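Local coordinates for heterokaryon incompatibility protein S (Podospora anserina, PDB 2WVO) that triggers a lethal incompatibility reaction on meeting the prion form [het-s], its globular domain holding its own C-terminal prion domain in check, at residues E6-A11 and I87-E92; N20-F25 and V50-W55. All coordinates share one frame; numbering follows the deposited sequence.

Interaction 1 of 2, residues E6-A11 and I87-E92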
loop_
_atom_site.group_PDB
_atom_site.type_symbol
_atom_site.label_atom_id
_atom_site.label_comp_id
_atom_site.label_asym_id
_atom_site.label_seq_id
_atom_site.Cartn_x
_atom_site.Cartn_y
_atom_site.Cartn_z
ATOM N N GLU A 6 -1.763 11.940 10.728
ATOM C CA GLU A 6 -1.801 13.312 11.259
ATOM C C GLU A 6 -0.717 14.194 10.642
ATOM O O GLU A 6 -0.977 15.325 10.242
ATOM C CB GLU A 6 -1.591 13.324 12.778
ATOM C CG GLU A 6 -2.736 12.854 13.637
ATOM C CD GLU A 6 -2.358 12.944 15.115
ATOM O OE1 GLU A 6 -2.192 14.095 15.618
ATOM O OE2 GLU A 6 -2.193 11.868 15.757
ATOM N N ILE A 7 0.501 13.664 10.602
ATOM C CA ILE A 7 1.654 14.330 9.973
ATOM C C ILE A 7 1.392 14.700 8.508
ATOM O O ILE A 7 1.602 15.855 8.116
ATOM C CB ILE A 7 2.937 13.469 10.106
ATOM C CG1 ILE A 7 3.327 13.366 11.585
ATOM C CG2 ILE A 7 4.091 14.031 9.240
ATOM C CD1 ILE A 7 3.799 11.984 11.983
ATOM N N VAL A 8 0.905 13.735 7.722
ATOM C CA VAL A 8 0.547 13.988 6.315
ATOM C C VAL A 8 -0.583 15.029 6.164
ATOM O O VAL A 8 -0.611 15.787 5.184
ATOM C CB VAL A 8 0.164 12.683 5.566
ATOM C CG1 VAL A 8 -0.248 12.976 4.111
ATOM C CG2 VAL A 8 1.315 11.681 5.604
ATOM N N ALA A 9 -1.502 15.053 7.135
ATOM C CA ALA A 9 -2.593 16.030 7.177
ATOM C C ALA A 9 -2.122 17.465 7.477
ATOM O O ALA A 9 -2.885 18.414 7.281
ATOM C CB ALA A 9 -3.663 15.597 8.196
ATOM N N GLY A 10 -0.878 17.622 7.936
ATOM C CA GLY A 10 -0.339 18.940 8.319
ATOM C C GLY A 10 0.180 19.798 7.172
ATOM O O GLY A 10 -0.239 19.634 6.022
ATOM N N ALA A 11 1.103 20.712 7.488
ATOM C CA ALA A 11 1.616 21.690 6.504
ATOM C C ALA A 11 3.150 21.693 6.410
ATOM O O ALA A 11 3.778 22.738 6.189
ATOM C CB ALA A 11 1.078 23.110 6.827
ATOM N N ILE A 87 5.407 7.188 1.814
ATOM C CA ILE A 87 6.097 6.404 2.838
ATOM C C ILE A 87 5.383 6.462 4.200
ATOM O O ILE A 87 5.251 5.442 4.892
ATOM C CB ILE A 87 7.585 6.823 2.989
ATOM C CG1 ILE A 87 8.380 6.429 1.742
ATOM C CG2 ILE A 87 8.219 6.213 4.251
ATOM C CD1 ILE A 87 9.794 7.014 1.690
ATOM N N LEU A 88 4.916 7.651 4.565
ATOM C CA LEU A 88 4.163 7.847 5.798
ATOM C C LEU A 88 2.818 7.091 5.788
ATOM O O LEU A 88 2.415 6.505 6.802
ATOM C CB LEU A 88 3.938 9.345 6.004
ATOM C CG LEU A 88 4.629 10.239 7.051
ATOM C CD1 LEU A 88 5.648 9.596 7.990
ATOM C CD2 LEU A 88 5.164 11.511 6.420
ATOM N N LEU A 89 2.138 7.118 4.642
ATOM C CA LEU A 89 0.892 6.381 4.416
ATOM C C LEU A 89 1.072 4.875 4.522
ATOM O O LEU A 89 0.175 4.150 4.954
ATOM C CB LEU A 89 0.310 6.755 3.050
ATOM C CG LEU A 89 -0.833 7.792 2.983
ATOM C CD1 LEU A 89 -0.946 8.721 4.186
ATOM C CD2 LEU A 89 -0.768 8.589 1.695
ATOM N N LEU A 90 2.254 4.429 4.137
ATOM C CA LEU A 90 2.698 3.049 4.264
ATOM C C LEU A 90 2.824 2.610 5.731
ATOM O O LEU A 90 2.418 1.509 6.100
ATOM C CB LEU A 90 4.044 2.950 3.544
ATOM C CG LEU A 90 4.797 1.692 3.188
ATOM C CD1 LEU A 90 3.946 0.796 2.262
ATOM C CD2 LEU A 90 6.112 2.089 2.504
ATOM N N PHE A 91 3.394 3.472 6.565
ATOM C CA PHE A 91 3.459 3.212 8.003
ATOM C C PHE A 91 2.076 3.268 8.657
ATOM O O PHE A 91 1.780 2.490 9.547
ATOM C CB PHE A 91 4.420 4.195 8.694
ATOM C CG PHE A 91 5.870 3.782 8.619
ATOM C CD1 PHE A 91 6.735 4.385 7.714
ATOM C CD2 PHE A 91 6.368 2.779 9.454
ATOM C CE1 PHE A 91 8.082 4.007 7.649
ATOM C CE2 PHE A 91 7.706 2.399 9.389
ATOM C CZ PHE A 91 8.564 3.014 8.482
ATOM N N GLU A 92 1.242 4.199 8.211
ATOM C CA GLU A 92 -0.113 4.333 8.706
ATOM C C GLU A 92 -0.901 3.028 8.495
ATOM O O GLU A 92 -1.553 2.506 9.413
ATOM C CB GLU A 92 -0.804 5.517 8.007
ATOM C CG GLU A 92 -2.309 5.688 8.346
ATOM C CD GLU A 92 -2.582 5.993 9.829
ATOM O OE1 GLU A 92 -1.657 6.454 10.546
ATOM O OE2 GLU A 92 -3.743 5.796 10.271
#

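Interaction 2 of 2, residues N20-F25 and V50-W55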
loop_
_atom_site.group_PDB
_atom_site.type_symbol
_atom_site.label_atom_id
_atom_site.label_comp_id
_atom_site.label_asym_id
_atom_site.label_seq_id
_atom_site.Cartn_x
_atom_site.Cartn_y
_atom_site.Cartn_z
ATOM N N ASN A 20 10.101 12.916 9.800
ATOM C CA ASN A 20 9.071 12.030 10.337
ATOM C C ASN A 20 9.105 10.594 9.791
ATOM O O ASN A 20 8.941 9.664 10.555
ATOM C CB ASN A 20 7.692 12.658 10.169
ATOM C CG ASN A 20 7.395 13.683 11.244
ATOM O OD1 ASN A 20 7.082 13.326 12.399
ATOM N ND2 ASN A 20 7.488 14.968 10.883
ATOM N N CYS A 21 9.317 10.420 8.485
ATOM C CA CYS A 21 9.551 9.095 7.875
ATOM C C CYS A 21 10.637 8.274 8.573
ATOM O O CYS A 21 10.455 7.095 8.879
ATOM C CB CYS A 21 9.962 9.239 6.405
ATOM S SG CYS A 21 8.640 9.636 5.295
ATOM N N VAL A 22 11.777 8.908 8.795
ATOM C CA VAL A 22 12.918 8.255 9.425
ATOM C C VAL A 22 12.592 7.865 10.874
ATOM O O VAL A 22 12.902 6.757 11.314
ATOM C CB VAL A 22 14.196 9.150 9.346
ATOM C CG1 VAL A 22 15.355 8.515 10.117
ATOM C CG2 VAL A 22 14.594 9.390 7.886
ATOM N N ALA A 23 11.943 8.769 11.594
ATOM C CA ALA A 23 11.610 8.548 12.993
ATOM C C ALA A 23 10.558 7.437 13.189
ATOM O O ALA A 23 10.502 6.824 14.253
ATOM C CB ALA A 23 11.159 9.862 13.641
ATOM N N CYS A 24 9.745 7.190 12.160
ATOM C CA CYS A 24 8.765 6.094 12.140
ATOM C C CYS A 24 9.360 4.704 12.389
ATOM O O CYS A 24 8.661 3.804 12.869
ATOM C CB CYS A 24 8.026 6.063 10.804
ATOM S SG CYS A 24 6.666 7.214 10.672
ATOM N N PHE A 25 10.638 4.535 12.061
ATOM C CA PHE A 25 11.318 3.254 12.192
ATOM C C PHE A 25 11.671 2.919 13.648
ATOM O O PHE A 25 11.770 1.750 14.013
ATOM C CB PHE A 25 12.584 3.253 11.348
ATOM C CG PHE A 25 12.357 3.052 9.875
ATOM C CD1 PHE A 25 12.216 4.147 9.020
ATOM C CD2 PHE A 25 12.343 1.770 9.328
ATOM C CE1 PHE A 25 12.040 3.965 7.647
ATOM C CE2 PHE A 25 12.170 1.572 7.956
ATOM C CZ PHE A 25 12.017 2.672 7.108
ATOM N N VAL A 50 18.433 3.514 6.894
ATOM C CA VAL A 50 19.743 4.034 6.473
ATOM C C VAL A 50 19.696 4.610 5.058
ATOM O O VAL A 50 20.280 5.647 4.767
ATOM C CB VAL A 50 20.845 2.923 6.535
ATOM C CG1 VAL A 50 22.088 3.330 5.740
ATOM C CG2 VAL A 50 21.201 2.596 7.973
ATOM N N ARG A 51 19.005 3.888 4.190
ATOM C CA ARG A 51 18.765 4.244 2.808
ATOM C C ARG A 51 18.115 5.638 2.704
ATOM O O ARG A 51 18.546 6.505 1.948
ATOM C CB ARG A 51 17.825 3.159 2.293
ATOM C CG ARG A 51 17.683 2.986 0.825
ATOM C CD ARG A 51 18.892 2.380 0.104
ATOM N NE ARG A 51 18.901 3.060 -1.186
ATOM C CZ ARG A 51 18.143 2.717 -2.222
ATOM N NH1 ARG A 51 17.370 1.643 -2.165
ATOM N NH2 ARG A 51 18.185 3.440 -3.328
ATOM N N LEU A 52 17.066 5.832 3.485
ATOM C CA LEU A 52 16.356 7.099 3.588
ATOM C C LEU A 52 17.304 8.186 4.121
ATOM O O LEU A 52 17.406 9.266 3.534
ATOM C CB LEU A 52 15.150 6.900 4.504
ATOM C CG LEU A 52 13.748 7.481 4.306
ATOM C CD1 LEU A 52 13.372 7.789 2.842
ATOM C CD2 LEU A 52 12.722 6.535 4.980
ATOM N N SER A 53 18.022 7.881 5.202
ATOM C CA SER A 53 18.979 8.817 5.785
ATOM C C SER A 53 20.096 9.196 4.813
ATOM O O SER A 53 20.529 10.347 4.792
ATOM C CB SER A 53 19.565 8.284 7.098
ATOM O OG SER A 53 20.677 7.428 6.865
ATOM N N ARG A 54 20.548 8.225 4.014
ATOM C CA ARG A 54 21.593 8.459 3.007
ATOM C C ARG A 54 21.160 9.468 1.943
ATOM O O ARG A 54 21.940 10.341 1.577
ATOM C CB ARG A 54 22.047 7.150 2.349
ATOM C CG ARG A 54 23.332 7.274 1.481
ATOM C CD ARG A 54 23.601 5.980 0.692
ATOM N NE ARG A 54 23.645 4.805 1.574
ATOM C CZ ARG A 54 23.250 3.584 1.235
ATOM N NH1 ARG A 54 22.775 3.338 0.017
ATOM N NH2 ARG A 54 23.337 2.599 2.119
ATOM N N TRP A 55 19.926 9.343 1.455
ATOM C CA TRP A 55 19.363 10.301 0.493
ATOM C C TRP A 55 19.274 11.732 1.051
ATOM O O TRP A 55 19.625 12.690 0.365
ATOM C CB TRP A 55 17.981 9.840 -0.017
ATOM C CG TRP A 55 17.333 10.864 -0.930
ATOM C CD1 TRP A 55 17.545 11.016 -2.273
ATOM C CD2 TRP A 55 16.409 11.899 -0.552
ATOM N NE1 TRP A 55 16.793 12.055 -2.760
ATOM C CE2 TRP A 55 16.092 12.623 -1.723
ATOM C CE3 TRP A 55 15.823 12.287 0.665
ATOM C CZ2 TRP A 55 15.205 13.696 -1.721
ATOM C CZ3 TRP A 55 14.947 13.353 0.672
ATOM C CH2 TRP A 55 14.641 14.049 -0.516
#

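Interaction 1 of 2, residues E6-A11 and I87-E92
V8 and L88 meet where the short N-terminal helix 3-9 lies against the long helix 75-104, a helix-helix contact that is apolar throughout, within the largely helical HeLo globular domain. Their CA atoms are 7.1 Å apart. The tight part centres on one methyl: V8 CG2 comes down on L88 CB at 3.5 Å, and the two side chains run past each other in opposite directions. V8 places that methyl anti to its carbonyl carbon, with CG1 opposite the backbone N (chi1 178°). Beside it I7 crosses L88 at about a right angle, its CG2 methyl meeting the L88 CD2 methyl at 3.9 Å. L17 and C21 of helix 14-23 also touch L88.

The packing thins towards the end of the short helix, where A9, G10 and A11 are exposed. G10 N still bonds to I7 O at 3.1 Å, and A11 O accepts from S70. Separately, the V8/L89 flank borders the homodimer partner: F5 of the second subunit packs on V8 and A9, and E92 of that subunit on L89. L89 leaves its backbone obliquely, yet its tip turns back to the valine, bringing CD1 within 4.0 Å of V8 CG2.

Interaction 2 of 2, residues N20-F25 and V50-W55
L52 reaches from helix 38-59 to C21 and V22, near the end of helix 14-23, and to F25 just beyond, in the buried interior of the helical globular domain; all the contacts it makes there are apolar. Its CG lies 4.1 Å from V22 CG2, the two side chains passing in opposite directions; with CG1 anti to the backbone N (chi1 175°), CG2 lies anti to the carbonyl carbon and is the methyl that meets L52. The CD2 methyl serves two partners, C21 CB at 4.1 Å and F25 CE1 at 3.8 Å. It meets the phenylalanine at the ring edge, close to the ring plane, and not over the face.

On the 50-55 side the polar groups bond within their own helix or to other parts of the fold. V50 O takes two donors, R54 N at 2.7 Å and S53 OG at 2.8 Å; the hydroxyl approaches at a C=O...O angle of 116°, tilted 24° from the carbonyl plane. S53 OG is also bonded to R136. R51 pairs with D168 and E171, R54 with E187 and D208.

Helix 75-104 adds I87 against both C21 and L52 and F91 edge-to-face with F25, while helices 120-136 and 177-187 touch V50.

Helix 14-23 and helix 75-104 tie the two contacts together. The centre of interaction 2 is about 5 Å, and that of interaction 1 about 15 Å, from the centre of the chain. Every touching residue of the inner contact is buried, whereas only half of those in the outer one are, and it borders the second subunit. Both are apolar across their interfaces, but the inner one adds an aromatic edge and has buried salt-bridged arginines in its 50-55 segment; the outer one is made of aliphatic carbons alone. Along the chain, 20-25/50-55 is nested inside the loop closed by 6-11/87-92. The pairs also touch directly: I7 CD1 lies 3.6 Å from N20 OD1, and L88 CD1 lies 3.7 Å from C24 SG.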